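Local atomic coordinates of acetylene hydratase (Pelobacter acetylenicus, PDB entry 2E7Z), a protein that catalyses the hydration of acetylene to acetaldehyde, using a tungsten-bis(molybdopterin guanine dinucleotide) cofactor and a [4Fe-4S] cluster. Residues V406-M418 with N432-T446. Numbering follows the deposited sequence.
Sequences VKAFFALASNALM and NQDLVVCYDQFMTPT. With MGD (2-amino-5,6-dimercapto-7-methyl-3,7,8a,9-tetrahydro-8-oxa-1,3,9,10-tetraaza-anthracen-4-one guanosine dinucleotide), chain E.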
loop_
_atom_site.group_PDB
_atom_site.type_symbol
_atom_site.label_atom_id
_atom_site.label_comp_id
_atom_site.label_asym_id
_atom_site.label_seq_id
_atom_site.Cartn_x
_atom_site.Cartn_y
_atom_site.Cartn_z
ATOM N N VAL A 406 1.313 -13.806 -20.370
ATOM C CA VAL A 406 0.451 -13.987 -19.198
ATOM C C VAL A 406 -0.974 -13.933 -19.749
ATOM O O VAL A 406 -1.313 -12.996 -20.486
ATOM C CB VAL A 406 0.673 -12.886 -18.161
ATOM C CG1 VAL A 406 -0.415 -12.909 -17.068
ATOM C CG2 VAL A 406 2.055 -13.035 -17.550
ATOM N N LYS A 407 -1.763 -14.972 -19.474
ATOM C CA LYS A 407 -3.037 -15.179 -20.143
ATOM C C LYS A 407 -4.173 -15.463 -19.196
ATOM O O LYS A 407 -5.312 -15.479 -19.655
ATOM C CB LYS A 407 -2.916 -16.331 -21.165
ATOM C CG LYS A 407 -2.066 -15.919 -22.369
ATOM C CD LYS A 407 -2.810 -14.944 -23.278
ATOM C CE LYS A 407 -1.946 -14.603 -24.475
ATOM N NZ LYS A 407 -2.705 -13.698 -25.336
ATOM N N ALA A 408 -3.887 -15.692 -17.914
ATOM C CA ALA A 408 -4.933 -15.749 -16.888
ATOM C C ALA A 408 -4.635 -14.692 -15.839
ATOM O O ALA A 408 -3.472 -14.524 -15.474
ATOM C CB ALA A 408 -5.030 -17.133 -16.228
ATOM N N PHE A 409 -5.667 -14.015 -15.340
ATOM C CA PHE A 409 -5.476 -12.931 -14.395
ATOM C C PHE A 409 -6.583 -12.949 -13.340
ATOM O O PHE A 409 -7.779 -12.960 -13.674
ATOM C CB PHE A 409 -5.384 -11.596 -15.135
ATOM C CG PHE A 409 -5.088 -10.410 -14.241
ATOM C CD1 PHE A 409 -6.099 -9.654 -13.645
ATOM C CD2 PHE A 409 -3.755 -10.055 -14.001
ATOM C CE1 PHE A 409 -5.777 -8.552 -12.834
ATOM C CE2 PHE A 409 -3.446 -8.920 -13.221
ATOM C CZ PHE A 409 -4.441 -8.211 -12.617
ATOM N N PHE A 410 -6.176 -12.996 -12.066
ATOM C CA PHE A 410 -7.122 -12.962 -10.954
ATOM C C PHE A 410 -6.946 -11.649 -10.203
ATOM O O PHE A 410 -5.822 -11.309 -9.795
ATOM C CB PHE A 410 -6.949 -14.101 -9.936
ATOM C CG PHE A 410 -7.138 -15.488 -10.460
ATOM C CD1 PHE A 410 -7.642 -15.761 -11.715
ATOM C CD2 PHE A 410 -6.796 -16.553 -9.620
ATOM C CE1 PHE A 410 -7.812 -17.090 -12.153
ATOM C CE2 PHE A 410 -6.974 -17.869 -10.036
ATOM C CZ PHE A 410 -7.518 -18.129 -11.301
ATOM N N ALA A 411 -8.055 -10.958 -9.958
ATOM C CA ALA A 411 -8.089 -9.737 -9.150
ATOM C C ALA A 411 -8.818 -10.059 -7.860
ATOM O O ALA A 411 -10.034 -10.342 -7.907
ATOM C CB ALA A 411 -8.763 -8.594 -9.900
ATOM N N LEU A 412 -8.132 -10.010 -6.720
ATOM C CA LEU A 412 -8.694 -10.394 -5.421
ATOM C C LEU A 412 -8.727 -9.167 -4.545
ATOM O O LEU A 412 -7.697 -8.696 -4.084
ATOM C CB LEU A 412 -7.879 -11.517 -4.759
ATOM C CG LEU A 412 -7.584 -12.732 -5.640
ATOM C CD1 LEU A 412 -6.632 -13.726 -4.954
ATOM C CD2 LEU A 412 -8.858 -13.394 -6.091
ATOM N N ALA A 413 -9.935 -8.613 -4.366
ATOM C CA ALA A 413 -10.156 -7.336 -3.672
ATOM C C ALA A 413 -9.209 -6.267 -4.204
ATOM O O ALA A 413 -8.587 -5.528 -3.447
ATOM C CB ALA A 413 -10.069 -7.487 -2.160
ATOM N N SER A 414 -9.130 -6.188 -5.530
ATOM C CA SER A 414 -8.215 -5.281 -6.195
ATOM C C SER A 414 -8.819 -4.787 -7.500
ATOM O O SER A 414 -9.071 -5.575 -8.424
ATOM C CB SER A 414 -6.873 -6.023 -6.448
ATOM O OG SER A 414 -6.007 -5.260 -7.295
ATOM N N ASN A 415 -9.080 -3.475 -7.555
ATOM C CA ASN A 415 -9.565 -2.861 -8.781
ATOM C C ASN A 415 -8.336 -2.527 -9.618
ATOM O O ASN A 415 -7.959 -1.386 -9.825
ATOM C CB ASN A 415 -10.395 -1.631 -8.421
ATOM C CG ASN A 415 -10.981 -0.931 -9.620
ATOM O OD1 ASN A 415 -11.091 -1.482 -10.712
ATOM N ND2 ASN A 415 -11.433 0.299 -9.378
ATOM N N ALA A 416 -7.712 -3.603 -10.090
ATOM C CA ALA A 416 -6.394 -3.569 -10.719
ATOM C C ALA A 416 -6.273 -2.631 -11.911
ATOM O O ALA A 416 -5.240 -1.979 -12.090
ATOM C CB ALA A 416 -5.938 -5.003 -11.105
ATOM N N LEU A 417 -7.326 -2.515 -12.721
ATOM C CA LEU A 417 -7.291 -1.572 -13.830
ATOM C C LEU A 417 -6.827 -0.186 -13.360
ATOM O O LEU A 417 -6.122 0.518 -14.082
ATOM C CB LEU A 417 -8.680 -1.485 -14.493
ATOM C CG LEU A 417 -8.781 -0.436 -15.586
ATOM C CD1 LEU A 417 -7.928 -0.781 -16.801
ATOM C CD2 LEU A 417 -10.254 -0.303 -15.981
ATOM N N MET A 418 -7.286 0.210 -12.173
ATOM C CA MET A 418 -7.116 1.575 -11.683
ATOM C C MET A 418 -6.094 1.702 -10.564
ATOM O O MET A 418 -5.944 2.799 -10.001
ATOM C CB MET A 418 -8.480 2.113 -11.179
ATOM C CG MET A 418 -9.486 2.449 -12.301
ATOM S SD MET A 418 -11.168 2.826 -11.727
ATOM C CE MET A 418 -10.924 4.006 -10.378
ATOM N N ASN A 432 -6.090 -8.664 -23.439
ATOM C CA ASN A 432 -5.360 -9.762 -24.090
ATOM C C ASN A 432 -5.389 -11.063 -23.285
ATOM O O ASN A 432 -4.735 -12.019 -23.663
ATOM C CB ASN A 432 -3.916 -9.324 -24.352
ATOM C CG ASN A 432 -3.215 -10.176 -25.391
ATOM O OD1 ASN A 432 -2.012 -10.446 -25.271
ATOM N ND2 ASN A 432 -3.912 -10.556 -26.415
ATOM N N GLN A 433 -6.169 -11.092 -22.206
ATOM C CA GLN A 433 -6.304 -12.291 -21.365
ATOM C C GLN A 433 -7.263 -13.302 -21.942
ATOM O O GLN A 433 -8.226 -12.934 -22.596
ATOM C CB GLN A 433 -6.749 -11.918 -19.937
ATOM C CG GLN A 433 -5.771 -11.019 -19.187
ATOM C CD GLN A 433 -4.380 -11.636 -19.208
ATOM O OE1 GLN A 433 -4.110 -12.566 -18.464
ATOM N NE2 GLN A 433 -3.505 -11.138 -20.083
ATOM N N ASP A 434 -6.964 -14.578 -21.691
ATOM C CA ASP A 434 -7.897 -15.664 -22.014
ATOM C C ASP A 434 -8.846 -15.950 -20.843
ATOM O O ASP A 434 -9.954 -16.432 -21.055
ATOM C CB ASP A 434 -7.113 -16.931 -22.363
ATOM C CG ASP A 434 -6.384 -16.819 -23.669
ATOM O OD1 ASP A 434 -6.844 -16.073 -24.559
ATOM O OD2 ASP A 434 -5.356 -17.497 -23.805
ATOM N N LEU A 435 -8.446 -15.600 -19.619
ATOM C CA LEU A 435 -9.275 -15.799 -18.430
ATOM C C LEU A 435 -9.029 -14.693 -17.437
ATOM O O LEU A 435 -7.886 -14.475 -17.050
ATOM C CB LEU A 435 -8.963 -17.142 -17.755
ATOM C CG LEU A 435 -9.664 -17.442 -16.421
ATOM C CD1 LEU A 435 -11.182 -17.574 -16.588
ATOM C CD2 LEU A 435 -9.143 -18.727 -15.825
ATOM N N VAL A 436 -10.095 -14.013 -17.021
ATOM C CA VAL A 436 -10.014 -13.010 -15.955
ATOM C C VAL A 436 -11.070 -13.341 -14.922
ATOM O O VAL A 436 -12.254 -13.547 -15.270
ATOM C CB VAL A 436 -10.215 -11.580 -16.488
ATOM C CG1 VAL A 436 -10.282 -10.518 -15.374
ATOM C CG2 VAL A 436 -9.157 -11.263 -17.524
ATOM N N VAL A 437 -10.659 -13.445 -13.666
ATOM C CA VAL A 437 -11.587 -13.680 -12.558
ATOM C C VAL A 437 -11.460 -12.522 -11.587
ATOM O O VAL A 437 -10.339 -12.156 -11.200
ATOM C CB VAL A 437 -11.238 -14.996 -11.839
ATOM C CG1 VAL A 437 -12.112 -15.194 -10.581
ATOM C CG2 VAL A 437 -11.303 -16.210 -12.793
ATOM N N CYS A 438 -12.576 -11.913 -11.209
ATOM C CA CYS A 438 -12.586 -10.793 -10.278
ATOM C C CYS A 438 -13.382 -11.144 -9.049
ATOM O O CYS A 438 -14.580 -11.408 -9.186
ATOM C CB CYS A 438 -13.072 -9.510 -10.959
ATOM S SG CYS A 438 -13.054 -8.082 -9.866
ATOM N N TYR A 439 -12.743 -11.178 -7.885
ATOM C CA TYR A 439 -13.388 -11.525 -6.623
ATOM C C TYR A 439 -13.557 -10.225 -5.846
ATOM O O TYR A 439 -12.583 -9.622 -5.361
ATOM C CB TYR A 439 -12.533 -12.580 -5.880
ATOM C CG TYR A 439 -12.962 -12.886 -4.469
ATOM C CD1 TYR A 439 -14.129 -13.608 -4.203
ATOM C CD2 TYR A 439 -12.173 -12.486 -3.382
ATOM C CE1 TYR A 439 -14.493 -13.907 -2.895
ATOM C CE2 TYR A 439 -12.542 -12.777 -2.098
ATOM C CZ TYR A 439 -13.695 -13.492 -1.848
ATOM O OH TYR A 439 -14.033 -13.718 -0.529
ATOM N N ASP A 440 -14.807 -9.740 -5.777
ATOM C CA ASP A 440 -15.032 -8.368 -5.322
ATOM C C ASP A 440 -16.419 -8.277 -4.715
ATOM O O ASP A 440 -17.119 -9.278 -4.598
ATOM C CB ASP A 440 -14.868 -7.366 -6.500
ATOM C CG ASP A 440 -14.401 -5.969 -6.045
ATOM O OD1 ASP A 440 -15.252 -5.217 -5.512
ATOM O OD2 ASP A 440 -13.191 -5.629 -6.242
ATOM N N GLN A 441 -16.773 -7.061 -4.336
ATOM C CA GLN A 441 -18.115 -6.769 -3.794
ATOM C C GLN A 441 -19.005 -6.056 -4.795
ATOM O O GLN A 441 -20.224 -6.031 -4.615
ATOM C CB GLN A 441 -17.950 -5.932 -2.525
ATOM C CG GLN A 441 -17.318 -6.726 -1.372
ATOM C CD GLN A 441 -17.025 -5.938 -0.098
ATOM O OE1 GLN A 441 -16.753 -6.556 0.952
ATOM N NE2 GLN A 441 -17.036 -4.622 -0.164
ATOM N N PHE A 442 -18.416 -5.467 -5.831
ATOM C CA PHE A 442 -19.168 -4.681 -6.811
ATOM C C PHE A 442 -18.678 -4.938 -8.222
ATOM O O PHE A 442 -17.575 -5.486 -8.417
ATOM C CB PHE A 442 -19.055 -3.195 -6.446
ATOM C CG PHE A 442 -19.734 -2.866 -5.135
ATOM C CD1 PHE A 442 -21.114 -2.653 -5.100
ATOM C CD2 PHE A 442 -19.028 -2.853 -3.946
ATOM C CE1 PHE A 442 -21.764 -2.400 -3.887
ATOM C CE2 PHE A 442 -19.655 -2.606 -2.729
ATOM C CZ PHE A 442 -21.047 -2.400 -2.712
ATOM N N MET A 443 -19.489 -4.532 -9.202
ATOM C CA MET A 443 -19.112 -4.582 -10.602
ATOM C C MET A 443 -18.164 -3.403 -10.897
ATOM O O MET A 443 -18.518 -2.430 -11.546
ATOM C CB MET A 443 -20.372 -4.594 -11.484
ATOM C CG MET A 443 -20.136 -4.823 -12.967
ATOM S SD MET A 443 -19.230 -6.352 -13.433
ATOM C CE MET A 443 -20.451 -7.628 -13.145
ATOM N N THR A 444 -16.943 -3.517 -10.397
ATOM C CA THR A 444 -15.934 -2.495 -10.564
ATOM C C THR A 444 -15.480 -2.431 -12.025
ATOM O O THR A 444 -15.787 -3.312 -12.823
ATOM C CB THR A 444 -14.705 -2.803 -9.698
ATOM O OG1 THR A 444 -14.092 -3.974 -10.239
ATOM C CG2 THR A 444 -15.108 -3.018 -8.258
ATOM N N PRO A 445 -14.742 -1.371 -12.392
ATOM C CA PRO A 445 -14.212 -1.314 -13.732
ATOM C C PRO A 445 -13.386 -2.554 -14.101
ATOM O O PRO A 445 -13.444 -3.015 -15.219
ATOM C CB PRO A 445 -13.388 -0.021 -13.724
ATOM C CG PRO A 445 -14.158 0.885 -12.718
ATOM C CD PRO A 445 -14.555 -0.101 -11.645
ATOM N N THR A 446 -12.636 -3.096 -13.138
ATOM C CA THR A 446 -11.906 -4.347 -13.365
ATOM C C THR A 446 -12.859 -5.539 -13.529
ATOM O O THR A 446 -12.694 -6.347 -14.428
ATOM C CB THR A 446 -10.930 -4.596 -12.203
ATOM O OG1 THR A 446 -10.040 -3.490 -12.150
ATOM C CG2 THR A 446 -10.141 -5.847 -12.464
HETATM P PB MGD E . -8.682 -0.463 -4.918
HETATM O O1B MGD E . -7.796 -0.361 -6.135
HETATM O O2B MGD E . -9.748 0.544 -4.690
HETATM O O3B MGD E . -7.817 -0.480 -3.567
HETATM O O3A MGD E . -5.315 -0.652 -3.422
HETATM P PA MGD E . -6.657 -1.465 -3.049
HETATM O O1A MGD E . -6.865 -1.553 -1.567
HETATM O O2A MGD E . -6.607 -2.716 -3.875
HETATM O "O5'" MGD E . -9.343 -1.932 -4.983
HETATM C "C5'" MGD E . -9.891 -2.495 -3.803
HETATM C "C4'" MGD E . -11.041 -3.377 -4.249
HETATM O "O4'" MGD E . -11.412 -4.189 -3.125
HETATM C "C3'" MGD E . -12.314 -2.605 -4.581
HETATM O "O3'" MGD E . -12.727 -2.943 -5.916
HETATM C "C2'" MGD E . -13.365 -3.023 -3.531
HETATM O "O2'" MGD E . -14.728 -3.112 -3.990
HETATM C "C1'" MGD E . -12.845 -4.378 -3.134
HETATM N N9 MGD E . -13.161 -4.827 -1.769
HETATM C C8 MGD E . -13.185 -4.082 -0.636
HETATM N N7 MGD E . -13.412 -4.853 0.439
HETATM C C5 MGD E . -13.461 -6.129 -0.003
HETATM C C6 MGD E . -13.660 -7.444 0.582
HETATM O O6 MGD E . -13.823 -7.588 1.812
HETATM N N1 MGD E . -13.618 -8.485 -0.266
HETATM C C2 MGD E . -13.508 -8.395 -1.588
HETATM N N2 MGD E . -13.481 -9.540 -2.329
HETATM N N3 MGD E . -13.330 -7.224 -2.192
HETATM C C4 MGD E . -13.296 -6.102 -1.444
HETATM C C10 MGD E . -4.846 0.322 -2.489
HETATM C C11 MGD E . -3.424 0.655 -2.887
HETATM O O11 MGD E . -3.523 1.324 -4.142
HETATM C C12 MGD E . -2.788 1.544 -1.847
HETATM S S12 MGD E . -2.813 1.029 -0.216
HETATM C C13 MGD E . -2.166 2.682 -2.198
HETATM S S13 MGD E . -1.549 3.772 -1.044
HETATM C C14 MGD E . -1.980 3.100 -3.624
HETATM N N15 MGD E . -2.800 4.251 -3.970
HETATM C C16 MGD E . -2.745 4.591 -5.291
HETATM C C17 MGD E . -2.870 5.964 -5.797
HETATM O O17 MGD E . -3.026 6.921 -5.006
HETATM N N18 MGD E . -2.799 6.149 -7.131
HETATM C C19 MGD E . -2.619 5.136 -8.016
HETATM N N19 MGD E . -2.564 5.386 -9.341
HETATM N N20 MGD E . -2.524 3.861 -7.618
HETATM C C21 MGD E . -2.564 3.548 -6.317
HETATM N N22 MGD E . -2.434 2.274 -5.940
HETATM C C23 MGD E . -2.289 1.910 -4.547
HETATM O O HOH W 1 -3.265 -12.438 -28.042
HETATM O O HOH W 2 -4.199 -16.634 -26.217
HETATM O O HOH W 3 -11.187 -7.534 -7.045
HETATM O O HOH W 4 -12.087 -5.005 -8.751
#
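Phe410 lays its ring alongside Val437, with CE1 3.7 Å from Val437 CG2. The edge of the same ring meets Leu435 CD2. Both belong to the neighbouring strand of a beta-alpha-beta unit, in which helix 423-431 links strand 408-412 to strand 435-440. The strands run parallel in a mixed sheet. Phe409 and Ala411 each donate to and accept from strand 435-440, and Tyr439 O accepts from Ala413 N just past strand 408-412. On the face with Phe410, Leu412 CD2 packs on Tyr439 CB. On the other face, Ala411 CB meets Thr446 CG2.

At the N-terminal end, Lys407 O takes the backbone N-H groups of both Asp434 and Leu435. Lys407 NZ reaches Asn432 O at 3.1 Å and also bonds Glu401. The bent side chain of Gln433 (chi2 -53°) turns NE2 back to Val406 O, which it meets from above the carbonyl plane.

The C-terminal ends of the strands hold one guanosine part of the tungsten cofactor. Tyr439 O accepts from MGD N2, and this amino group lies over one face of the Tyr439 ring. Asp440 grips the ribose with both carboxylate oxygens: OD1 accepts from MGD O2' at 2.6 Å and OD2 from MGD O3' at 2.7 Å. OD1 also accepts from Gln441 N and from Phe442 N, the latter bond making an Asx turn. These bonds restrain the carboxylate's rotation. With an alanine in place of Asp440, both ribose hydroxyls would probably lose these acceptors and the turn its side-chain bonds.

Asn415 N donates to MGD O5'. Its chi1 of -179° swings CG away from the backbone N, and Asn415 OD1 accepts from Thr446 OG1 on a lone pair at 2.7 Å. Thr446 OG1 in turn accepts from Leu417 N at 2.9 Å.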